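Local coordinates for protein putative S41 protease (Bacteroides fragilis NCTC 9343, PDB 3K50) that is probably a serine peptidase of family S41 that also carries a PDZ domain, though its function has not been established, at residues L229-N234 / V293-T298. Numbering follows the deposited sequence.
Sequences LDLRYN and VYVLTT
Leu-229 is held by two backbone bonds, to Tyr-294 and Leu-296, where strands 226-230 and 292-297 run parallel, neighbours inside the mixed sheet of the S41 domain, whose clan has the ClpP/crotonase fold. Leu-229 N donates to Tyr-294 O at 2.7 Å, and Leu-229 O accepts from Leu-296 N at 3.0 Å; Val-295 CA also points its hydrogen at that oxygen. Leu-231 N reaches Leu-296 O by a weak, bent bond, and residues Leu-231 to Asn-234 form a type I turn, closed by Asn-234 N on Leu-231 O. Thr-301 OG1 also bonds to Leu-231 O. On one face, Leu-231 CD1 packs against Val-295 CG1. On the other, Arg-232 folds back, bent at chi3 (77°), and grips Asp-230 side-on: NE meets the syn lone pair of OD1 at 2.9 Å, nearly straight, and NH2 meets OD2 at 2.8 Å. Arg-232 N adds a weak bond to OD1, 3.3 Å. Tyr-191 OH also binds OD2, while Arg-232 NH1 makes salt bridges to Glu-372 and Glu-387. Leu-296 CD1 lies 3.7 Å from both Asp-230 CG and Arg-232 NH2. Beyond the strand end, Thr-298 OG1, also bonded by Ala-300 N, donates to Arg-232 O at a doubtfully short 2.4 Å.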
ATOM      1  N   LEU A 229      -3.011   9.081   9.227  1.00 32.57           N
ATOM      2  CA  LEU A 229      -2.885   8.626   7.838  1.00 28.98           C
ATOM      3  C   LEU A 229      -2.634   7.090   7.846  1.00 28.50           C
ATOM      4  O   LEU A 229      -1.566   6.630   8.251  1.00 29.27           O
ATOM      5  CB  LEU A 229      -1.739   9.372   7.168  1.00 30.28           C
ATOM      6  CG  LEU A 229      -1.336   9.021   5.732  1.00 23.76           C
ATOM      7  CD1 LEU A 229      -2.361   9.433   4.741  1.00 24.72           C
ATOM      8  CD2 LEU A 229       0.064   9.701   5.403  1.00 23.91           C
ATOM      9  N   ASP A 230      -3.628   6.322   7.387  1.00 29.37           N
ATOM     10  CA  ASP A 230      -3.591   4.871   7.419  1.00 31.21           C
ATOM     11  C   ASP A 230      -3.018   4.342   6.088  1.00 29.56           C
ATOM     12  O   ASP A 230      -3.689   4.322   5.065  1.00 28.82           O
ATOM     13  CB  ASP A 230      -5.029   4.373   7.738  1.00 31.87           C
ATOM     14  CG  ASP A 230      -5.105   2.906   8.039  1.00 31.59           C
ATOM     15  OD1 ASP A 230      -4.142   2.170   7.753  1.00 26.12           O
ATOM     16  OD2 ASP A 230      -6.141   2.472   8.605  1.00 28.63           O
ATOM     17  N   LEU A 231      -1.727   3.980   6.105  1.00 29.42           N
ATOM     18  CA  LEU A 231      -1.017   3.436   4.956  1.00 27.60           C
ATOM     19  C   LEU A 231      -0.725   1.939   5.153  1.00 30.84           C
ATOM     20  O   LEU A 231       0.152   1.342   4.537  1.00 32.64           O
ATOM     21  CB  LEU A 231       0.300   4.183   4.824  1.00 30.26           C
ATOM     22  CG  LEU A 231       0.255   5.684   4.616  1.00 29.04           C
ATOM     23  CD1 LEU A 231       1.708   6.310   4.462  1.00 22.71           C
ATOM     24  CD2 LEU A 231      -0.650   6.042   3.418  1.00 24.62           C
ATOM     25  N   ARG A 232      -1.476   1.291   6.008  1.00 31.91           N
ATOM     26  CA  ARG A 232      -1.102  -0.067   6.367  1.00 28.95           C
ATOM     27  C   ARG A 232      -0.951  -1.101   5.255  1.00 28.54           C
ATOM     28  O   ARG A 232      -0.186  -2.063   5.434  1.00 29.28           O
ATOM     29  CB  ARG A 232      -2.037  -0.624   7.463  1.00 29.41           C
ATOM     30  CG  ARG A 232      -3.386  -1.090   6.989  1.00 28.47           C
ATOM     31  CD  ARG A 232      -4.193  -1.569   8.174  1.00 26.13           C
ATOM     32  NE  ARG A 232      -4.736  -0.460   8.942  1.00 28.84           N
ATOM     33  CZ  ARG A 232      -5.376  -0.559  10.112  1.00 28.85           C
ATOM     34  NH1 ARG A 232      -5.482  -1.727  10.751  1.00 30.33           N
ATOM     35  NH2 ARG A 232      -5.855   0.554  10.682  1.00 27.08           N
ATOM     36  N   TYR A 233      -1.718  -0.969   4.184  1.00 25.30           N
ATOM     37  CA  TYR A 233      -1.669  -1.895   3.101  1.00 27.49           C
ATOM     38  C   TYR A 233      -1.233  -1.190   1.841  1.00 29.01           C
ATOM     39  O   TYR A 233      -1.389  -1.742   0.762  1.00 28.95           O
ATOM     40  CB  TYR A 233      -3.068  -2.562   2.858  1.00 28.28           C
ATOM     41  CG  TYR A 233      -3.650  -3.296   4.006  1.00 25.84           C
ATOM     42  CD1 TYR A 233      -2.839  -4.079   4.853  1.00 25.32           C
ATOM     43  CD2 TYR A 233      -5.063  -3.331   4.212  1.00 28.44           C
ATOM     44  CE1 TYR A 233      -3.377  -4.709   5.909  1.00 28.61           C
ATOM     45  CE2 TYR A 233      -5.604  -4.038   5.261  1.00 28.69           C
ATOM     46  CZ  TYR A 233      -4.753  -4.717   6.102  1.00 26.20           C
ATOM     47  OH  TYR A 233      -5.278  -5.381   7.192  1.00 25.13           O
ATOM     48  N   ASN A 234      -0.634  -0.016   1.970  1.00 28.04           N
ATOM     49  CA  ASN A 234      -0.209   0.789   0.814  1.00 29.48           C
ATOM     50  C   ASN A 234       1.188   0.396   0.276  1.00 30.09           C
ATOM     51  O   ASN A 234       2.223   0.666   0.893  1.00 30.09           O
ATOM     52  CB  ASN A 234      -0.259   2.263   1.195  1.00 30.69           C
ATOM     53  CG  ASN A 234      -0.147   3.178  -0.011  1.00 33.86           C
ATOM     54  OD1 ASN A 234       0.670   2.930  -0.907  1.00 26.52           O
ATOM     55  ND2 ASN A 234      -0.931   4.275  -0.014  1.00 30.56           N
ATOM     56  N   VAL A 293       1.734  14.093  12.732  1.00 29.11           N
ATOM     57  CA  VAL A 293       0.924  13.168  11.933  1.00 30.67           C
ATOM     58  C   VAL A 293       1.196  11.736  12.481  1.00 29.82           C
ATOM     59  O   VAL A 293       2.300  11.435  12.864  1.00 28.57           O
ATOM     60  CB  VAL A 293       1.143  13.301  10.416  1.00 27.67           C
ATOM     61  CG1 VAL A 293       2.636  13.020  10.026  1.00 26.18           C
ATOM     62  CG2 VAL A 293       0.214  12.388   9.676  1.00 30.57           C
ATOM     63  N   TYR A 294       0.145  10.946  12.654  1.00 29.27           N
ATOM     64  CA  TYR A 294       0.235   9.522  13.066  1.00 25.91           C
ATOM     65  C   TYR A 294       0.015   8.737  11.764  1.00 27.61           C
ATOM     66  O   TYR A 294      -0.976   8.970  11.019  1.00 30.77           O
ATOM     67  CB  TYR A 294      -0.785   9.152  14.146  1.00 23.36           C
ATOM     68  CG  TYR A 294      -0.593   9.964  15.411  1.00 29.80           C
ATOM     69  CD1 TYR A 294      -1.047  11.269  15.495  1.00 26.62           C
ATOM     70  CD2 TYR A 294       0.120   9.451  16.500  1.00 31.99           C
ATOM     71  CE1 TYR A 294      -0.844  12.033  16.650  1.00 26.64           C
ATOM     72  CE2 TYR A 294       0.350  10.228  17.643  1.00 31.07           C
ATOM     73  CZ  TYR A 294      -0.115  11.517  17.694  1.00 27.86           C
ATOM     74  OH  TYR A 294       0.095  12.310  18.800  1.00 29.22           O
ATOM     75  N   VAL A 295       0.965   7.854  11.472  1.00 29.61           N
ATOM     76  CA  VAL A 295       0.979   7.038  10.266  1.00 27.36           C
ATOM     77  C   VAL A 295       0.901   5.568  10.687  1.00 25.25           C
ATOM     78  O   VAL A 295       1.696   5.099  11.515  1.00 27.96           O
ATOM     79  CB  VAL A 295       2.223   7.339   9.387  1.00 30.75           C
ATOM     80  CG1 VAL A 295       2.212   6.445   8.090  1.00 27.21           C
ATOM     81  CG2 VAL A 295       2.259   8.825   9.001  1.00 26.85           C
ATOM     82  N   LEU A 296      -0.156   4.899  10.226  1.00 28.53           N
ATOM     83  CA  LEU A 296      -0.375   3.469  10.501  1.00 28.36           C
ATOM     84  C   LEU A 296       0.292   2.600   9.432  1.00 26.94           C
ATOM     85  O   LEU A 296       0.032   2.768   8.227  1.00 29.45           O
ATOM     86  CB  LEU A 296      -1.874   3.196  10.590  1.00 26.86           C
ATOM     87  CG  LEU A 296      -2.717   4.136  11.450  1.00 31.48           C
ATOM     88  CD1 LEU A 296      -4.179   3.680  11.563  1.00 28.74           C
ATOM     89  CD2 LEU A 296      -2.103   4.280  12.847  1.00 24.78           C
ATOM     90  N   THR A 297       1.141   1.680   9.878  1.00 31.12           N
ATOM     91  CA  THR A 297       2.033   0.893   8.990  1.00 31.11           C
ATOM     92  C   THR A 297       2.040  -0.603   9.227  1.00 28.24           C
ATOM     93  O   THR A 297       1.659  -1.042  10.289  1.00 28.51           O
ATOM     94  CB  THR A 297       3.536   1.396   9.161  1.00 35.05           C
ATOM     95  OG1 THR A 297       4.018   1.151  10.495  1.00 29.77           O
ATOM     96  CG2 THR A 297       3.647   2.878   8.894  1.00 28.55           C
ATOM     97  N   THR A 298       2.383  -1.376   8.187  1.00 26.57           N
ATOM     98  CA  THR A 298       2.671  -2.792   8.326  1.00 26.76           C
ATOM     99  C   THR A 298       3.827  -3.076   7.388  1.00 31.85           C
ATOM    100  O   THR A 298       4.349  -2.158   6.715  1.00 27.66           O
ATOM    101  CB  THR A 298       1.494  -3.747   7.999  1.00 34.22           C
ATOM    102  OG1 THR A 298       1.179  -3.688   6.598  1.00 30.09           O
ATOM    103  CG2 THR A 298       0.248  -3.452   8.889  1.00 26.24           C
TER